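Local coordinates for probable ABC transporter extracellular-binding protein yckB (Bacillus subtilis, PDB 2IEE) that is probably the extracellular solute-binding component of an ABC transport system, a lipoprotein that would deliver its solute to the membrane permease, at residues Ile198-Ala210 against Val250-Asp262. Sequence-based numbering, arbitrary orientation.
Sequences IHPDIKYMPNKQA and VSKKIDADVQDVD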
loop_
_atom_site.group_PDB
_atom_site.type_symbol
_atom_site.label_atom_id
_atom_site.label_comp_id
_atom_site.label_asym_id
_atom_site.label_seq_id
_atom_site.Cartn_x
_atom_site.Cartn_y
_atom_site.Cartn_z
ATOM N N ILE A 198 1.334 1.664 18.069
ATOM C CA ILE A 198 1.078 0.457 17.302
ATOM C C ILE A 198 1.306 -0.680 18.283
ATOM O O ILE A 198 2.336 -0.718 18.954
ATOM C CB ILE A 198 2.055 0.337 16.115
ATOM C CG1 ILE A 198 1.790 1.483 15.129
ATOM C CG2 ILE A 198 1.907 -1.023 15.450
ATOM C CD1 ILE A 198 2.655 1.478 13.883
ATOM N N HIS A 199 0.342 -1.586 18.401
ATOM C CA HIS A 199 0.491 -2.702 19.334
ATOM C C HIS A 199 1.738 -3.501 18.960
ATOM O O HIS A 199 1.906 -3.898 17.814
ATOM C CB HIS A 199 -0.745 -3.604 19.303
ATOM C CG HIS A 199 -0.801 -4.580 20.436
ATOM N ND1 HIS A 199 0.068 -5.642 20.545
ATOM C CD2 HIS A 199 -1.600 -4.633 21.528
ATOM C CE1 HIS A 199 -0.192 -6.310 21.657
ATOM N NE2 HIS A 199 -1.200 -5.718 22.271
ATOM N N PRO A 200 2.626 -3.749 19.934
ATOM C CA PRO A 200 3.869 -4.491 19.714
ATOM C C PRO A 200 3.791 -5.968 19.346
ATOM O O PRO A 200 4.747 -6.504 18.794
ATOM C CB PRO A 200 4.635 -4.271 21.020
ATOM C CG PRO A 200 3.532 -4.203 22.039
ATOM C CD PRO A 200 2.508 -3.325 21.342
ATOM N N ASP A 201 2.678 -6.640 19.620
ATOM C CA ASP A 201 2.623 -8.067 19.304
ATOM C C ASP A 201 1.694 -8.514 18.183
ATOM O O ASP A 201 1.855 -9.607 17.638
ATOM C CB ASP A 201 2.313 -8.858 20.578
ATOM C CG ASP A 201 3.329 -8.599 21.670
ATOM O OD1 ASP A 201 4.538 -8.715 21.387
ATOM O OD2 ASP A 201 2.925 -8.269 22.804
ATOM N N ILE A 202 0.733 -7.674 17.824
ATOM C CA ILE A 202 -0.206 -8.031 16.777
ATOM C C ILE A 202 0.310 -7.718 15.374
ATOM O O ILE A 202 0.574 -6.566 15.036
ATOM C CB ILE A 202 -1.559 -7.323 17.012
ATOM C CG1 ILE A 202 -2.208 -7.883 18.286
ATOM C CG2 ILE A 202 -2.472 -7.505 15.812
ATOM C CD1 ILE A 202 -3.435 -7.110 18.756
ATOM N N LYS A 203 0.463 -8.770 14.574
ATOM C CA LYS A 203 0.912 -8.674 13.186
ATOM C C LYS A 203 0.110 -9.742 12.437
ATOM O O LYS A 203 0.070 -10.895 12.856
ATOM C CB LYS A 203 2.412 -8.976 13.069
ATOM C CG LYS A 203 3.338 -8.043 13.852
ATOM C CD LYS A 203 4.790 -8.521 13.746
ATOM C CE LYS A 203 5.779 -7.543 14.395
ATOM N NZ LYS A 203 5.523 -7.337 15.846
ATOM N N TYR A 204 -0.534 -9.363 11.338
ATOM C CA TYR A 204 -1.342 -10.316 10.596
ATOM C C TYR A 204 -1.399 -10.036 9.099
ATOM O O TYR A 204 -1.171 -8.913 8.645
ATOM C CB TYR A 204 -2.776 -10.322 11.139
ATOM C CG TYR A 204 -3.393 -8.942 11.138
ATOM C CD1 TYR A 204 -3.110 -8.041 12.160
ATOM C CD2 TYR A 204 -4.170 -8.500 10.069
ATOM C CE1 TYR A 204 -3.570 -6.740 12.120
ATOM C CE2 TYR A 204 -4.637 -7.188 10.017
ATOM C CZ TYR A 204 -4.326 -6.313 11.046
ATOM O OH TYR A 204 -4.716 -4.998 10.992
HETATM N N MSE A 205 -1.713 -11.083 8.347
HETATM C CA MSE A 205 -1.867 -11.002 6.903
HETATM C C MSE A 205 -0.729 -10.353 6.124
HETATM O O MSE A 205 -0.887 -9.253 5.590
HETATM C CB MSE A 205 -3.161 -10.264 6.574
HETATM C CG MSE A 205 -3.524 -10.295 5.102
HETATM SE SE MSE A 205 -4.651 -8.811 4.630
HETATM C CE MSE A 205 -5.927 -8.976 6.079
ATOM N N PRO A 206 0.424 -11.028 6.027
ATOM C CA PRO A 206 1.544 -10.449 5.280
ATOM C C PRO A 206 1.119 -10.206 3.828
ATOM O O PRO A 206 0.229 -10.884 3.319
ATOM C CB PRO A 206 2.626 -11.517 5.401
ATOM C CG PRO A 206 1.827 -12.792 5.444
ATOM C CD PRO A 206 0.702 -12.427 6.395
ATOM N N ASN A 207 1.747 -9.237 3.171
ATOM C CA ASN A 207 1.408 -8.913 1.792
ATOM C C ASN A 207 2.547 -8.179 1.099
ATOM O O ASN A 207 3.429 -7.621 1.756
ATOM C CB ASN A 207 0.131 -8.053 1.758
ATOM C CG ASN A 207 0.259 -6.757 2.576
ATOM O OD1 ASN A 207 0.923 -5.798 2.165
ATOM N ND2 ASN A 207 -0.378 -6.731 3.737
ATOM N N LYS A 208 2.530 -8.202 -0.229
ATOM C CA LYS A 208 3.535 -7.529 -1.037
ATOM C C LYS A 208 2.884 -7.003 -2.306
ATOM O O LYS A 208 1.929 -7.597 -2.817
ATOM C CB LYS A 208 4.684 -8.483 -1.384
ATOM C CG LYS A 208 4.293 -9.760 -2.119
ATOM C CD LYS A 208 5.498 -10.700 -2.199
ATOM C CE LYS A 208 5.141 -12.072 -2.758
ATOM N NZ LYS A 208 6.332 -12.979 -2.763
ATOM N N GLN A 209 3.394 -5.880 -2.805
ATOM C CA GLN A 209 2.852 -5.258 -4.007
ATOM C C GLN A 209 3.882 -5.160 -5.129
ATOM O O GLN A 209 5.090 -5.048 -4.892
ATOM C CB GLN A 209 2.315 -3.859 -3.686
ATOM C CG GLN A 209 1.216 -3.828 -2.646
ATOM C CD GLN A 209 1.713 -4.197 -1.265
ATOM O OE1 GLN A 209 2.672 -3.615 -0.770
ATOM N NE2 GLN A 209 1.053 -5.159 -0.631
ATOM N N ALA A 210 3.388 -5.194 -6.361
ATOM C CA ALA A 210 4.257 -5.128 -7.526
ATOM C C ALA A 210 3.493 -4.572 -8.710
ATOM O O ALA A 210 2.278 -4.384 -8.638
ATOM C CB ALA A 210 4.786 -6.531 -7.862
ATOM N N VAL A 250 10.207 0.279 3.010
ATOM C CA VAL A 250 9.219 -0.754 2.727
ATOM C C VAL A 250 9.584 -1.713 1.591
ATOM O O VAL A 250 8.851 -2.666 1.336
ATOM C CB VAL A 250 7.854 -0.114 2.394
ATOM C CG1 VAL A 250 7.501 0.923 3.438
ATOM C CG2 VAL A 250 7.893 0.514 1.000
ATOM N N SER A 251 10.710 -1.471 0.921
ATOM C CA SER A 251 11.117 -2.318 -0.201
ATOM C C SER A 251 11.754 -3.644 0.197
ATOM O O SER A 251 12.007 -4.490 -0.655
ATOM C CB SER A 251 12.072 -1.556 -1.127
ATOM O OG SER A 251 13.341 -1.366 -0.524
ATOM N N LYS A 252 12.018 -3.822 1.486
ATOM C CA LYS A 252 12.617 -5.059 1.973
ATOM C C LYS A 252 11.696 -5.729 2.980
ATOM O O LYS A 252 11.094 -5.061 3.817
ATOM C CB LYS A 252 13.975 -4.769 2.608
ATOM C CG LYS A 252 14.995 -4.251 1.603
ATOM C CD LYS A 252 16.302 -3.867 2.267
ATOM C CE LYS A 252 17.264 -3.279 1.251
ATOM N NZ LYS A 252 18.537 -2.861 1.896
ATOM N N LYS A 253 11.586 -7.050 2.892
ATOM C CA LYS A 253 10.722 -7.808 3.793
ATOM C C LYS A 253 11.181 -7.746 5.245
ATOM O O LYS A 253 12.367 -7.878 5.542
ATOM C CB LYS A 253 10.661 -9.270 3.351
ATOM C CG LYS A 253 9.670 -10.116 4.132
ATOM C CD LYS A 253 9.895 -11.595 3.843
ATOM C CE LYS A 253 8.756 -12.451 4.359
ATOM N NZ LYS A 253 7.512 -12.198 3.590
ATOM N N ILE A 254 10.225 -7.554 6.145
ATOM C CA ILE A 254 10.506 -7.483 7.570
ATOM C C ILE A 254 10.484 -8.878 8.180
ATOM O O ILE A 254 9.471 -9.575 8.121
ATOM C CB ILE A 254 9.459 -6.616 8.310
ATOM C CG1 ILE A 254 9.557 -5.162 7.843
ATOM C CG2 ILE A 254 9.665 -6.717 9.819
ATOM C CD1 ILE A 254 8.536 -4.239 8.489
ATOM N N ASP A 255 11.607 -9.287 8.759
ATOM C CA ASP A 255 11.690 -10.593 9.397
ATOM C C ASP A 255 10.899 -10.501 10.700
ATOM O O ASP A 255 11.441 -10.133 11.745
ATOM C CB ASP A 255 13.151 -10.948 9.679
ATOM C CG ASP A 255 13.303 -12.283 10.382
ATOM O OD1 ASP A 255 12.683 -13.272 9.930
ATOM O OD2 ASP A 255 14.050 -12.347 11.381
ATOM N N ALA A 256 9.612 -10.825 10.631
ATOM C CA ALA A 256 8.755 -10.754 11.806
ATOM C C ALA A 256 7.804 -11.939 11.927
ATOM O O ALA A 256 7.575 -12.671 10.964
ATOM C CB ALA A 256 7.961 -9.451 11.783
ATOM N N ASP A 257 7.257 -12.120 13.125
ATOM C CA ASP A 257 6.318 -13.200 13.410
ATOM C C ASP A 257 4.919 -12.748 12.983
ATOM O O ASP A 257 4.161 -12.215 13.796
ATOM C CB ASP A 257 6.327 -13.507 14.913
ATOM C CG ASP A 257 5.617 -14.808 15.256
ATOM O OD1 ASP A 257 4.428 -14.962 14.899
ATOM O OD2 ASP A 257 6.254 -15.678 15.891
ATOM N N VAL A 258 4.582 -12.960 11.713
ATOM C CA VAL A 258 3.280 -12.545 11.198
ATOM C C VAL A 258 2.275 -13.690 11.118
ATOM O O VAL A 258 2.549 -14.740 10.540
ATOM C CB VAL A 258 3.413 -11.896 9.804
ATOM C CG1 VAL A 258 2.084 -11.275 9.389
ATOM C CG2 VAL A 258 4.507 -10.846 9.825
ATOM N N GLN A 259 1.100 -13.459 11.691
ATOM C CA GLN A 259 0.023 -14.444 11.737
ATOM C C GLN A 259 -0.863 -14.440 10.492
ATOM O O GLN A 259 -1.258 -13.379 10.004
ATOM C CB GLN A 259 -0.833 -14.170 12.977
ATOM C CG GLN A 259 -1.957 -15.146 13.220
ATOM C CD GLN A 259 -2.718 -14.815 14.487
ATOM O OE1 GLN A 259 -2.129 -14.698 15.562
ATOM N NE2 GLN A 259 -4.029 -14.660 14.370
ATOM N N ASP A 260 -1.172 -15.626 9.976
ATOM C CA ASP A 260 -2.036 -15.736 8.806
ATOM C C ASP A 260 -3.492 -15.726 9.254
ATOM O O ASP A 260 -3.826 -16.271 10.306
ATOM C CB ASP A 260 -1.747 -17.029 8.036
ATOM C CG ASP A 260 -0.576 -16.893 7.074
ATOM O OD1 ASP A 260 -0.643 -16.037 6.166
ATOM O OD2 ASP A 260 0.410 -17.645 7.227
ATOM N N VAL A 261 -4.354 -15.099 8.457
ATOM C CA VAL A 261 -5.775 -15.024 8.776
ATOM C C VAL A 261 -6.615 -15.536 7.605
ATOM O O VAL A 261 -6.209 -15.430 6.449
ATOM C CB VAL A 261 -6.194 -13.571 9.113
ATOM C CG1 VAL A 261 -7.654 -13.534 9.546
ATOM C CG2 VAL A 261 -5.298 -13.019 10.217
ATOM N N ASP A 262 -7.782 -16.092 7.912
ATOM C CA ASP A 262 -8.678 -16.641 6.894
ATOM C C ASP A 262 -9.194 -15.600 5.905
ATOM O O ASP A 262 -8.832 -15.693 4.713
ATOM C CB ASP A 262 -9.864 -17.334 7.567
ATOM C CG ASP A 262 -9.431 -18.446 8.501
ATOM O OD1 ASP A 262 -8.738 -18.146 9.496
ATOM O OD2 ASP A 262 -9.778 -19.617 8.239
#
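Q259 makes a single beta bridge to Y204, although the chain around Q259 forms no regular strand and the touching parts run 80° apart. Q259 N donates to K203 O at 3.0 Å, from well above the carbonyl plane. M205 N donates to Q259 O at 2.9 Å, almost in line with that C=O bond. Y204 CA also lies 3.1 Å from Q259 O, a CA-H...O contact. The Q259 carbonyl thus receives an N-H from M205 and a C-H from Y204, adjacent residues of the strand.

V258 sets its CG1 anti to the backbone N (chi1 -171°), which lays that methyl against the peptide after Y204. The same methyl presses on P206 CD at 3.5 Å, tighter than usual for two carbons. The D260 side chain crosses that of P206 at about a right angle and brings its OD1 near CD of the ring.

The fold is the two-lobed one of family 3 solute-binding proteins. Strand 197-214 runs in a mixed sheet beside strand 108-116, and the C-terminal tail crosses it here. V261 CG2 touches Y204 CB at 3.8 Å. The CA-CB bond of Y204 points away from the tail overall, and the OH at the far end of its ring bonds to T113 O. V261 and M205 both also meet helix 142-149.

The K203 chain runs alongside the tail, its CD 3.8 Å from A256 CB and 3.7 Å from D257 O. D257 is the centre of an inverse gamma turn, closed by a weak bond from V258 N to A256 O.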